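Local coordinates for protein flavohemoglobin (Malassezia yamatoensis, PDB 6O0A) that probably detoxifies nitric oxide, using a heme in its globin domain and an FAD-carrying reductase domain that is expected to pass it electrons from a nicotinamide cofactor, at residues 341-346 and 350-355; 233-238 and 324-329. One frame throughout, in Å; residues are numbered along the deposited sequence.

Contact 1. Residues 341-346 and 350-355; sequences YGTTQE and DFVGRI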
ATOM      1  N   TYR A 341      24.303  -5.922  -0.121  1.00 13.69           N
ATOM      2  CA  TYR A 341      23.395  -6.770   0.638  1.00 13.11           C
ATOM      3  C   TYR A 341      23.897  -6.916   2.064  1.00 18.01           C
ATOM      4  O   TYR A 341      25.077  -7.194   2.290  1.00 17.27           O
ATOM      5  CB  TYR A 341      23.245  -8.152   0.002  1.00 17.79           C
ATOM      6  CG  TYR A 341      22.038  -8.239  -0.898  1.00 13.63           C
ATOM      7  CD1 TYR A 341      22.113  -7.814  -2.215  1.00 17.41           C
ATOM      8  CD2 TYR A 341      20.824  -8.712  -0.421  1.00 15.29           C
ATOM      9  CE1 TYR A 341      21.018  -7.875  -3.050  1.00 20.16           C
ATOM     10  CE2 TYR A 341      19.728  -8.781  -1.242  1.00 13.65           C
ATOM     11  CZ  TYR A 341      19.822  -8.348  -2.552  1.00 15.45           C
ATOM     12  OH  TYR A 341      18.719  -8.427  -3.384  1.00 13.83           O
ATOM     13  N   GLY A 342      22.992  -6.753   3.022  1.00 12.32           N
ATOM     14  CA  GLY A 342      23.282  -7.035   4.417  1.00 12.08           C
ATOM     15  C   GLY A 342      22.564  -8.313   4.812  1.00 17.99           C
ATOM     16  O   GLY A 342      21.413  -8.525   4.426  1.00 20.72           O
ATOM     17  N   THR A 343      23.251  -9.173   5.555  1.00 11.88           N
ATOM     18  CA  THR A 343      22.650 -10.413   6.038  1.00 11.70           C
ATOM     19  C   THR A 343      22.561 -10.372   7.557  1.00 17.53           C
ATOM     20  O   THR A 343      23.550 -10.081   8.236  1.00 14.68           O
ATOM     21  CB  THR A 343      23.426 -11.643   5.546  1.00 13.06           C
ATOM     22  OG1 THR A 343      24.822 -11.532   5.895  1.00 13.54           O
ATOM     23  CG2 THR A 343      23.274 -11.778   4.035  1.00 14.18           C
ATOM     24  N   THR A 344      21.370 -10.668   8.084  1.00 14.09           N
ATOM     25  CA  THR A 344      21.051 -10.503   9.498  1.00 13.78           C
ATOM     26  C   THR A 344      21.080 -11.799  10.297  1.00 16.12           C
ATOM     27  O   THR A 344      21.002 -11.752  11.536  1.00 19.51           O
ATOM     28  CB  THR A 344      19.666  -9.854   9.639  1.00 19.68           C
ATOM     29  OG1 THR A 344      18.694 -10.666   8.968  1.00 16.56           O
ATOM     30  CG2 THR A 344      19.660  -8.476   9.004  1.00 15.71           C
ATOM     31  N   GLN A 345      21.169 -12.947   9.633  1.00 14.54           N
ATOM     32  CA  GLN A 345      21.360 -14.222  10.322  1.00 16.00           C
ATOM     33  C   GLN A 345      22.679 -14.855   9.918  1.00 16.96           C
ATOM     34  O   GLN A 345      23.547 -15.056  10.774  1.00 19.93           O
ATOM     35  CB  GLN A 345      20.188 -15.170  10.032  1.00 23.27           C
ATOM     36  CG  GLN A 345      18.848 -14.658  10.523  1.00 39.21           C
ATOM     37  CD  GLN A 345      18.752 -14.610  12.037  1.00 47.47           C
ATOM     38  OE1 GLN A 345      19.307 -15.463  12.735  1.00 53.05           O
ATOM     39  NE2 GLN A 345      18.048 -13.608  12.554  1.00 44.12           N
ATOM     40  N   GLU A 346      22.859 -15.166   8.640  1.00 15.42           N
ATOM     41  CA  GLU A 346      24.153 -15.633   8.174  1.00 15.50           C
ATOM     42  C   GLU A 346      25.091 -14.451   7.984  1.00 15.60           C
ATOM     43  O   GLU A 346      24.692 -13.286   8.042  1.00 16.23           O
ATOM     44  CB  GLU A 346      24.007 -16.432   6.879  1.00 16.55           C
ATOM     45  CG  GLU A 346      23.270 -17.750   7.130  1.00 16.60           C
ATOM     46  CD  GLU A 346      23.229 -18.688   5.934  1.00 18.05           C
ATOM     47  OE1 GLU A 346      24.007 -18.523   4.972  1.00 19.00           O
ATOM     48  OE2 GLU A 346      22.399 -19.616   5.970  1.00 21.59           O
ATOM     49  N   ASP A 350      27.466  -8.571   1.866  1.00 14.29           N
ATOM     50  CA  ASP A 350      28.455  -7.502   1.764  1.00 19.49           C
ATOM     51  C   ASP A 350      28.742  -6.906   3.134  1.00 19.41           C
ATOM     52  O   ASP A 350      29.878  -6.523   3.433  1.00 18.00           O
ATOM     53  CB  ASP A 350      27.970  -6.412   0.817  1.00 16.45           C
ATOM     54  CG  ASP A 350      27.836  -6.902  -0.598  1.00 19.69           C
ATOM     55  OD1 ASP A 350      28.874  -7.219  -1.224  1.00 23.23           O
ATOM     56  OD2 ASP A 350      26.694  -6.970  -1.080  1.00 18.29           O
ATOM     57  N   PHE A 351      27.712  -6.799   3.972  1.00 15.59           N
ATOM     58  CA  PHE A 351      27.887  -6.490   5.384  1.00 13.27           C
ATOM     59  C   PHE A 351      26.957  -7.392   6.187  1.00 12.87           C
ATOM     60  O   PHE A 351      26.061  -8.041   5.643  1.00 17.06           O
ATOM     61  CB  PHE A 351      27.634  -5.002   5.678  1.00 15.01           C
ATOM     62  CG  PHE A 351      26.230  -4.543   5.389  1.00 15.08           C
ATOM     63  CD1 PHE A 351      25.838  -4.232   4.088  1.00 15.96           C
ATOM     64  CD2 PHE A 351      25.310  -4.397   6.414  1.00 17.51           C
ATOM     65  CE1 PHE A 351      24.552  -3.804   3.819  1.00 16.89           C
ATOM     66  CE2 PHE A 351      24.022  -3.964   6.144  1.00 17.45           C
ATOM     67  CZ  PHE A 351      23.645  -3.673   4.844  1.00 16.64           C
ATOM     68  N   VAL A 352      27.191  -7.443   7.490  1.00 13.63           N
ATOM     69  CA  VAL A 352      26.364  -8.242   8.383  1.00 13.96           C
ATOM     70  C   VAL A 352      25.652  -7.321   9.360  1.00 16.97           C
ATOM     71  O   VAL A 352      26.140  -6.240   9.711  1.00 15.54           O
ATOM     72  CB  VAL A 352      27.185  -9.319   9.133  1.00 14.40           C
ATOM     73  CG1 VAL A 352      27.888 -10.212   8.124  1.00 14.93           C
ATOM     74  CG2 VAL A 352      28.184  -8.686  10.103  1.00 20.34           C
ATOM     75  N   GLY A 353      24.474  -7.761   9.803  1.00 16.93           N
ATOM     76  CA  GLY A 353      23.756  -7.005  10.806  1.00 20.40           C
ATOM     77  C   GLY A 353      22.993  -5.838  10.203  1.00 17.05           C
ATOM     78  O   GLY A 353      22.613  -5.840   9.026  1.00 18.58           O
ATOM     79  N   ARG A 354      22.790  -4.820  11.031  1.00 22.49           N
ATOM     80  CA  ARG A 354      21.879  -3.736  10.707  1.00 25.00           C
ATOM     81  C   ARG A 354      22.538  -2.706   9.803  1.00 23.18           C
ATOM     82  O   ARG A 354      23.744  -2.448   9.886  1.00 23.95           O
ATOM     83  CB  ARG A 354      21.385  -3.056  11.986  1.00 33.16           C
ATOM     84  N   ILE A 355      21.718  -2.115   8.930  1.00 32.70           N
ATOM     85  CA  ILE A 355      22.162  -1.002   8.105  1.00 32.03           C
ATOM     86  C   ILE A 355      22.511   0.179   8.999  1.00 35.79           C
ATOM     87  O   ILE A 355      21.690   0.637   9.804  1.00 38.60           O
ATOM     88  CB  ILE A 355      21.070  -0.632   7.091  1.00 29.32           C
ATOM     89  CG1 ILE A 355      20.730  -1.834   6.206  1.00 25.30           C
ATOM     90  CG2 ILE A 355      21.488   0.573   6.262  1.00 30.05           C
ATOM     91  CD1 ILE A 355      19.456  -1.643   5.387  1.00 24.44           C
TER
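Phe-351 lays one face of its ring over the backbone of Gly-342. The CA of Gly-342 stands 3.4 Å from the ring centroid and only 13° off the ring normal, a CH-pi contact. The two residues are paired in a parallel beta bridge, at the edge of the nucleotide-binding-type parallel sheet of the reductase half. Strand 336-343 runs beside the short outermost strand 351-352. The torsion of Phe-351 (CG between the backbone N and the carbonyl carbon, chi1 63°) turns the ring back across the ladder onto Gly-342. Glycine at 342 leaves that side of the strand to the ring, and the Phe-351 side chain also touches Ile-312 of strand 308-315.

The backbone ladder is regular for parallel strands. Phe-351 N donates to Tyr-341 O, and Thr-343 N donates to Phe-351 O at 3.0 Å. Gly-353 N then reaches Thr-343 O at 2.9 Å. Gly-353 has a positive phi, which suits glycine where the chain leaves the strand.

At the start of the ladder Asp-350 extends the pairing with its side chain. Its OD2 takes the N-H of Tyr-341 at 2.8 Å through the anti lone pair, in a nearly straight bond of 176°.

On the face opposite Phe-351, Thr-343 and Val-352 meet loosely, with OG1 of Thr-343 4.0 Å from CG1 of Val-352. The same hydroxyl ties the connecting turn. It receives the N-H of Gly-349, and Thr-343 OG1 donates to Glu-346 O at 2.8 Å.

Contact 2. Residues 233-238 and 324-329; sequences QRRIAI and RGELLE. With FAD (flavin-adenine dinucleotide), chain B.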
ATOM      1  N   GLN A 233       1.784  -9.541 -19.472  1.00 12.73           N
ATOM      2  CA  GLN A 233       1.873 -10.334 -18.252  1.00 12.39           C
ATOM      3  C   GLN A 233       1.736  -9.466 -17.007  1.00 13.87           C
ATOM      4  O   GLN A 233       2.046  -8.270 -17.020  1.00 14.59           O
ATOM      5  CB  GLN A 233       3.216 -11.089 -18.192  1.00 15.42           C
ATOM      6  CG  GLN A 233       3.394 -12.034 -19.350  1.00 17.50           C
ATOM      7  CD  GLN A 233       4.792 -12.603 -19.424  1.00 19.83           C
ATOM      8  OE1 GLN A 233       5.766 -11.972 -18.991  1.00 17.44           O
ATOM      9  NE2 GLN A 233       4.900 -13.802 -19.965  1.00 19.63           N
ATOM     10  N   ARG A 234       1.280 -10.091 -15.919  1.00 13.78           N
ATOM     11  CA  ARG A 234       1.407  -9.545 -14.569  1.00 14.34           C
ATOM     12  C   ARG A 234       2.262 -10.516 -13.771  1.00 18.01           C
ATOM     13  O   ARG A 234       1.916 -11.700 -13.664  1.00 15.63           O
ATOM     14  CB  ARG A 234       0.047  -9.367 -13.890  1.00 13.61           C
ATOM     15  CG  ARG A 234      -0.897  -8.447 -14.641  1.00 13.23           C
ATOM     16  CD  ARG A 234      -0.451  -6.990 -14.571  1.00 13.39           C
ATOM     17  NE  ARG A 234      -1.547  -6.126 -14.997  1.00 12.69           N
ATOM     18  CZ  ARG A 234      -1.402  -4.988 -15.664  1.00 13.17           C
ATOM     19  NH1 ARG A 234      -0.187  -4.544 -15.984  1.00 15.63           N
ATOM     20  NH2 ARG A 234      -2.470  -4.291 -16.017  1.00 14.05           N
ATOM     21  N   ARG A 235       3.366 -10.023 -13.218  1.00 11.44           N
ATOM     22  CA  ARG A 235       4.295 -10.850 -12.463  1.00 11.26           C
ATOM     23  C   ARG A 235       4.420 -10.308 -11.047  1.00 12.14           C
ATOM     24  O   ARG A 235       4.550  -9.096 -10.855  1.00 12.76           O
ATOM     25  CB  ARG A 235       5.665 -10.892 -13.142  1.00 10.11           C
ATOM     26  CG  ARG A 235       6.705 -11.663 -12.351  1.00 12.20           C
ATOM     27  CD  ARG A 235       8.087 -11.456 -12.963  1.00 11.59           C
ATOM     28  NE  ARG A 235       9.125 -12.023 -12.101  1.00 12.56           N
ATOM     29  CZ  ARG A 235      10.372 -11.565 -12.070  1.00 14.92           C
ATOM     30  NH1 ARG A 235      10.711 -10.544 -12.840  1.00 16.09           N
ATOM     31  NH2 ARG A 235      11.274 -12.127 -11.273  1.00 16.32           N
ATOM     32  N   ILE A 236       4.362 -11.209 -10.062  1.00 12.68           N
ATOM     33  CA  ILE A 236       4.452 -10.866  -8.649  1.00 10.20           C
ATOM     34  C   ILE A 236       5.262 -11.945  -7.936  1.00 10.72           C
ATOM     35  O   ILE A 236       5.325 -13.097  -8.378  1.00 14.84           O
ATOM     36  CB  ILE A 236       3.058 -10.721  -7.985  1.00 11.53           C
ATOM     37  CG1 ILE A 236       2.288 -12.051  -8.092  1.00 12.60           C
ATOM     38  CG2 ILE A 236       2.278  -9.575  -8.633  1.00 11.15           C
ATOM     39  CD1 ILE A 236       0.909 -12.017  -7.404  1.00 14.17           C
ATOM     40  N   ALA A 237       5.885 -11.568  -6.820  1.00 10.99           N
ATOM     41  CA  ALA A 237       6.612 -12.505  -5.968  1.00 10.35           C
ATOM     42  C   ALA A 237       5.999 -12.464  -4.581  1.00 11.71           C
ATOM     43  O   ALA A 237       5.998 -11.412  -3.928  1.00 12.42           O
ATOM     44  CB  ALA A 237       8.109 -12.155  -5.903  1.00  9.14           C
ATOM     45  N   ILE A 238       5.469 -13.603  -4.137  1.00 11.43           N
ATOM     46  CA  ILE A 238       4.688 -13.688  -2.913  1.00 12.78           C
ATOM     47  C   ILE A 238       5.515 -14.402  -1.851  1.00 11.12           C
ATOM     48  O   ILE A 238       5.927 -15.551  -2.042  1.00 13.16           O
ATOM     49  CB  ILE A 238       3.361 -14.421  -3.162  1.00 11.29           C
ATOM     50  CG1 ILE A 238       2.546 -13.711  -4.251  1.00 12.92           C
ATOM     51  CG2 ILE A 238       2.557 -14.552  -1.844  1.00 12.70           C
ATOM     52  CD1 ILE A 238       1.179 -14.392  -4.564  1.00 12.50           C
ATOM     53  N   ARG A 324      17.579 -11.682  -5.760  1.00 13.13           N
ATOM     54  CA  ARG A 324      18.881 -11.010  -5.724  1.00 13.01           C
ATOM     55  C   ARG A 324      19.614 -11.119  -7.051  1.00 17.04           C
ATOM     56  O   ARG A 324      20.188 -10.133  -7.532  1.00 14.34           O
ATOM     57  CB  ARG A 324      19.748 -11.579  -4.602  1.00 12.00           C
ATOM     58  CG  ARG A 324      21.201 -11.111  -4.654  1.00 12.06           C
ATOM     59  CD  ARG A 324      21.879 -11.311  -3.297  1.00 12.29           C
ATOM     60  NE  ARG A 324      23.267 -10.864  -3.339  1.00 14.83           N
ATOM     61  CZ  ARG A 324      24.274 -11.645  -3.705  1.00 20.50           C
ATOM     62  NH1 ARG A 324      24.043 -12.901  -4.058  1.00 21.57           N
ATOM     63  NH2 ARG A 324      25.521 -11.171  -3.718  1.00 18.68           N
ATOM     64  N   GLY A 325      19.632 -12.313  -7.650  1.00 15.71           N
ATOM     65  CA  GLY A 325      20.353 -12.469  -8.905  1.00 16.90           C
ATOM     66  C   GLY A 325      19.853 -11.520  -9.975  1.00 17.31           C
ATOM     67  O   GLY A 325      20.643 -10.866 -10.660  1.00 19.26           O
ATOM     68  N   GLU A 326      18.532 -11.414 -10.113  1.00 15.35           N
ATOM     69  CA  GLU A 326      17.951 -10.541 -11.126  1.00 14.26           C
ATOM     70  C   GLU A 326      18.205  -9.071 -10.806  1.00 14.31           C
ATOM     71  O   GLU A 326      18.490  -8.277 -11.708  1.00 16.54           O
ATOM     72  CB  GLU A 326      16.456 -10.820 -11.238  1.00 11.39           C
ATOM     73  CG  GLU A 326      15.763  -9.947 -12.246  1.00 12.46           C
ATOM     74  CD  GLU A 326      14.301 -10.308 -12.397  1.00 15.57           C
ATOM     75  OE1 GLU A 326      13.897 -11.376 -11.877  1.00 19.59           O
ATOM     76  OE2 GLU A 326      13.561  -9.524 -13.024  1.00 15.66           O
ATOM     77  N   LEU A 327      18.102  -8.692  -9.531  1.00 13.29           N
ATOM     78  CA  LEU A 327      18.406  -7.318  -9.149  1.00 12.08           C
ATOM     79  C   LEU A 327      19.837  -6.964  -9.514  1.00 12.83           C
ATOM     80  O   LEU A 327      20.097  -5.890 -10.069  1.00 15.10           O
ATOM     81  CB  LEU A 327      18.164  -7.120  -7.656  1.00 15.75           C
ATOM     82  CG  LEU A 327      18.487  -5.731  -7.099  1.00 13.48           C
ATOM     83  CD1 LEU A 327      17.650  -4.662  -7.797  1.00 16.50           C
ATOM     84  CD2 LEU A 327      18.233  -5.724  -5.579  1.00 14.78           C
ATOM     85  N   LEU A 328      20.779  -7.867  -9.235  1.00 13.72           N
ATOM     86  CA  LEU A 328      22.173  -7.587  -9.562  1.00 14.01           C
ATOM     87  C   LEU A 328      22.375  -7.454 -11.066  1.00 18.59           C
ATOM     88  O   LEU A 328      23.144  -6.599 -11.515  1.00 20.17           O
ATOM     89  CB  LEU A 328      23.083  -8.674  -8.996  1.00 14.74           C
ATOM     90  CG  LEU A 328      23.124  -8.747  -7.461  1.00 18.91           C
ATOM     91  CD1 LEU A 328      24.080  -9.824  -7.002  1.00 18.88           C
ATOM     92  CD2 LEU A 328      23.495  -7.399  -6.859  1.00 26.62           C
ATOM     93  N   GLU A 329      21.694  -8.284 -11.861  1.00 17.22           N
ATOM     94  CA  GLU A 329      21.849  -8.183 -13.312  1.00 17.90           C
ATOM     95  C   GLU A 329      21.331  -6.846 -13.818  1.00 18.41           C
ATOM     96  O   GLU A 329      21.991  -6.179 -14.625  1.00 23.07           O
ATOM     97  CB  GLU A 329      21.132  -9.336 -14.010  1.00 20.67           C
ATOM     98  CG  GLU A 329      21.802 -10.678 -13.837  1.00 26.70           C
ATOM     99  CD  GLU A 329      23.248 -10.674 -14.304  1.00 35.33           C
ATOM    100  OE1 GLU A 329      23.511 -10.335 -15.483  1.00 38.96           O
ATOM    101  OE2 GLU A 329      24.129 -10.997 -13.485  1.00 39.04           O
TER
HETATM  102  PA  FAD B 401      -3.181 -11.868   6.231  1.00 14.43           P
HETATM  103  O1A FAD B 401      -4.254 -12.890   6.268  1.00 14.29           O
HETATM  104  O2A FAD B 401      -3.560 -10.549   5.614  1.00 10.98           O
HETATM  105  O5B FAD B 401      -2.630 -11.612   7.708  1.00 11.82           O
HETATM  106  C5B FAD B 401      -1.727 -10.520   7.961  1.00 14.41           C
HETATM  107  C4B FAD B 401      -1.470 -10.528   9.446  1.00 16.43           C
HETATM  108  O4B FAD B 401      -2.729 -10.374  10.141  1.00 15.59           O
HETATM  109  C3B FAD B 401      -0.891 -11.821   9.992  1.00 17.29           C
HETATM  110  O3B FAD B 401       0.529 -11.871   9.871  1.00 17.98           O
HETATM  111  C2B FAD B 401      -1.318 -11.765  11.462  1.00 21.89           C
HETATM  112  O2B FAD B 401      -0.428 -10.971  12.239  1.00 23.05           O
HETATM  113  C1B FAD B 401      -2.686 -11.075  11.374  1.00 17.55           C
HETATM  114  N9A FAD B 401      -3.814 -12.000  11.424  1.00 17.74           N
HETATM  115  C8A FAD B 401      -4.205 -12.864  10.438  1.00 18.82           C
HETATM  116  N7A FAD B 401      -5.213 -13.634  10.772  1.00 18.50           N
HETATM  117  C5A FAD B 401      -5.500 -13.252  12.073  1.00 14.72           C
HETATM  118  C6A FAD B 401      -6.419 -13.738  13.019  1.00 13.68           C
HETATM  119  N6A FAD B 401      -7.275 -14.739  12.775  1.00 16.59           N
HETATM  120  N1A FAD B 401      -6.418 -13.171  14.246  1.00 19.17           N
HETATM  121  C2A FAD B 401      -5.559 -12.177  14.495  1.00 17.02           C
HETATM  122  N3A FAD B 401      -4.639 -11.641  13.685  1.00 17.32           N
HETATM  123  C4A FAD B 401      -4.655 -12.232  12.485  1.00 17.98           C
HETATM  124  N1  FAD B 401       3.648  -9.098  -0.120  1.00 10.11           N
HETATM  125  C2  FAD B 401       4.551  -9.850  -0.818  1.00 10.69           C
HETATM  126  O2  FAD B 401       4.880 -10.985  -0.447  1.00 11.77           O
HETATM  127  N3  FAD B 401       5.117  -9.330  -1.979  1.00  9.46           N
HETATM  128  C4  FAD B 401       4.847  -8.090  -2.527  1.00 11.41           C
HETATM  129  O4  FAD B 401       5.386  -7.736  -3.576  1.00 12.62           O
HETATM  130  C4X FAD B 401       3.889  -7.306  -1.782  1.00 10.99           C
HETATM  131  N5  FAD B 401       3.578  -6.119  -2.233  1.00 12.76           N
HETATM  132  C5X FAD B 401       2.655  -5.368  -1.512  1.00 13.99           C
HETATM  133  C6  FAD B 401       2.321  -4.093  -1.969  1.00 12.45           C
HETATM  134  C7  FAD B 401       1.394  -3.306  -1.292  1.00 11.00           C
HETATM  135  C7M FAD B 401       1.085  -1.916  -1.790  1.00 16.08           C
HETATM  136  C8  FAD B 401       0.767  -3.812  -0.140  1.00 16.15           C
HETATM  137  C8M FAD B 401      -0.269  -3.008   0.598  1.00 16.50           C
HETATM  138  C9  FAD B 401       1.106  -5.079   0.324  1.00 12.80           C
HETATM  139  C9A FAD B 401       2.051  -5.855  -0.341  1.00 10.69           C
HETATM  140  N10 FAD B 401       2.419  -7.140   0.115  1.00 10.96           N
HETATM  141  C10 FAD B 401       3.340  -7.892  -0.585  1.00 12.42           C
HETATM  142  C1' FAD B 401       1.761  -7.739   1.287  1.00 11.55           C
HETATM  143  C2' FAD B 401       0.511  -8.528   0.913  1.00 11.17           C
HETATM  144  O2' FAD B 401      -0.460  -7.645   0.353  1.00 11.75           O
HETATM  145  C3' FAD B 401      -0.091  -9.266   2.113  1.00 12.51           C
HETATM  146  O3' FAD B 401      -0.301  -8.339   3.177  1.00 15.04           O
HETATM  147  C4' FAD B 401       0.784 -10.411   2.623  1.00 12.71           C
HETATM  148  O4' FAD B 401       1.123 -11.254   1.520  1.00 12.83           O
HETATM  149  C5' FAD B 401       0.118 -11.211   3.725  1.00 12.10           C
HETATM  150  O5' FAD B 401      -1.112 -11.771   3.211  1.00 13.67           O
HETATM  151  P   FAD B 401      -1.761 -12.989   4.014  1.00 13.26           P
HETATM  152  O1P FAD B 401      -0.951 -14.237   4.026  1.00 12.40           O
HETATM  153  O2P FAD B 401      -3.128 -13.203   3.426  1.00 12.17           O
HETATM  154  O3P FAD B 401      -1.895 -12.464   5.512  1.00 13.59           O
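Arg-235 and Glu-326 make the whole direct contact between strand 234-239 and helix 324-332, as a two-pronged, end-on salt bridge. It joins the antiparallel FAD-binding sheet to the nucleotide-binding part of a ferredoxin-reductase-like module. Arg-235 NH2 donates to Glu-326 OE1 at 2.8 Å, and Arg-235 NH1 donates to Glu-326 OE2 at 3.0 Å. Both oxygens use their syn lone pairs. Guanidinium and carboxylate are nearly coplanar, 11° apart, and the NH1 bond is almost straight at 173°. The two side chains approach from opposite directions, and both are extended. CG of Arg-235 is anti to its backbone N (chi1 176°), which sends the guanidinium out from the strand to the carboxylate.

Other polar bonds hold the guanidinium. NH2 makes a second salt bridge to Asp-188, and NH1 donates to Pro-228 O. The bonds on NH1 and NH2 fix the rotation of the guanidinium, and the two carboxylates probably favour its positive charge.

The ligand interaction lies two residues further along the strand. FAD N3 donates to Ala-237 O at 3.0 Å, so a backbone carbonyl holds the N3-H of the isoalloxazine. CA of Ile-238 lies 3.7 Å from FAD O2. One strand thus serves both, with the salt bridge and the flavin bond two residues apart in sequence.

Strand 234-239 lies at one border of its sheet, hydrogen-bonded to strand 186-193, where Val-190 touches Arg-235. Helix 324-332 rests on helix 290-302 through Glu-326 on Leu-294 and Leu-327 on Val-297, and on strand 336-343 through Leu-328 on Val-339.

In the fold
Contact 1 is local: two neighbouring strands of one parallel sheet, held mainly by backbone bonds and a ring over a glycine. It lies near the surface, although Tyr-341, Gly-342 and Thr-343 are buried. Contact 2 joins segments 86 residues apart, a strand of the antiparallel sheet and a helix packed on the parallel one, and rests on a single charged pair with a buried arginine. The two are in series, because helix 324-332 of contact 2 is followed by strand 336-343 of contact 1. They also touch directly. Arg-324 makes a cation-pi contact with the ring of Tyr-341, and Tyr-341 OH packs against Leu-327 CD2. Contact 2 includes FAD-binding residues, whereas contact 1 stands apart from the flavin.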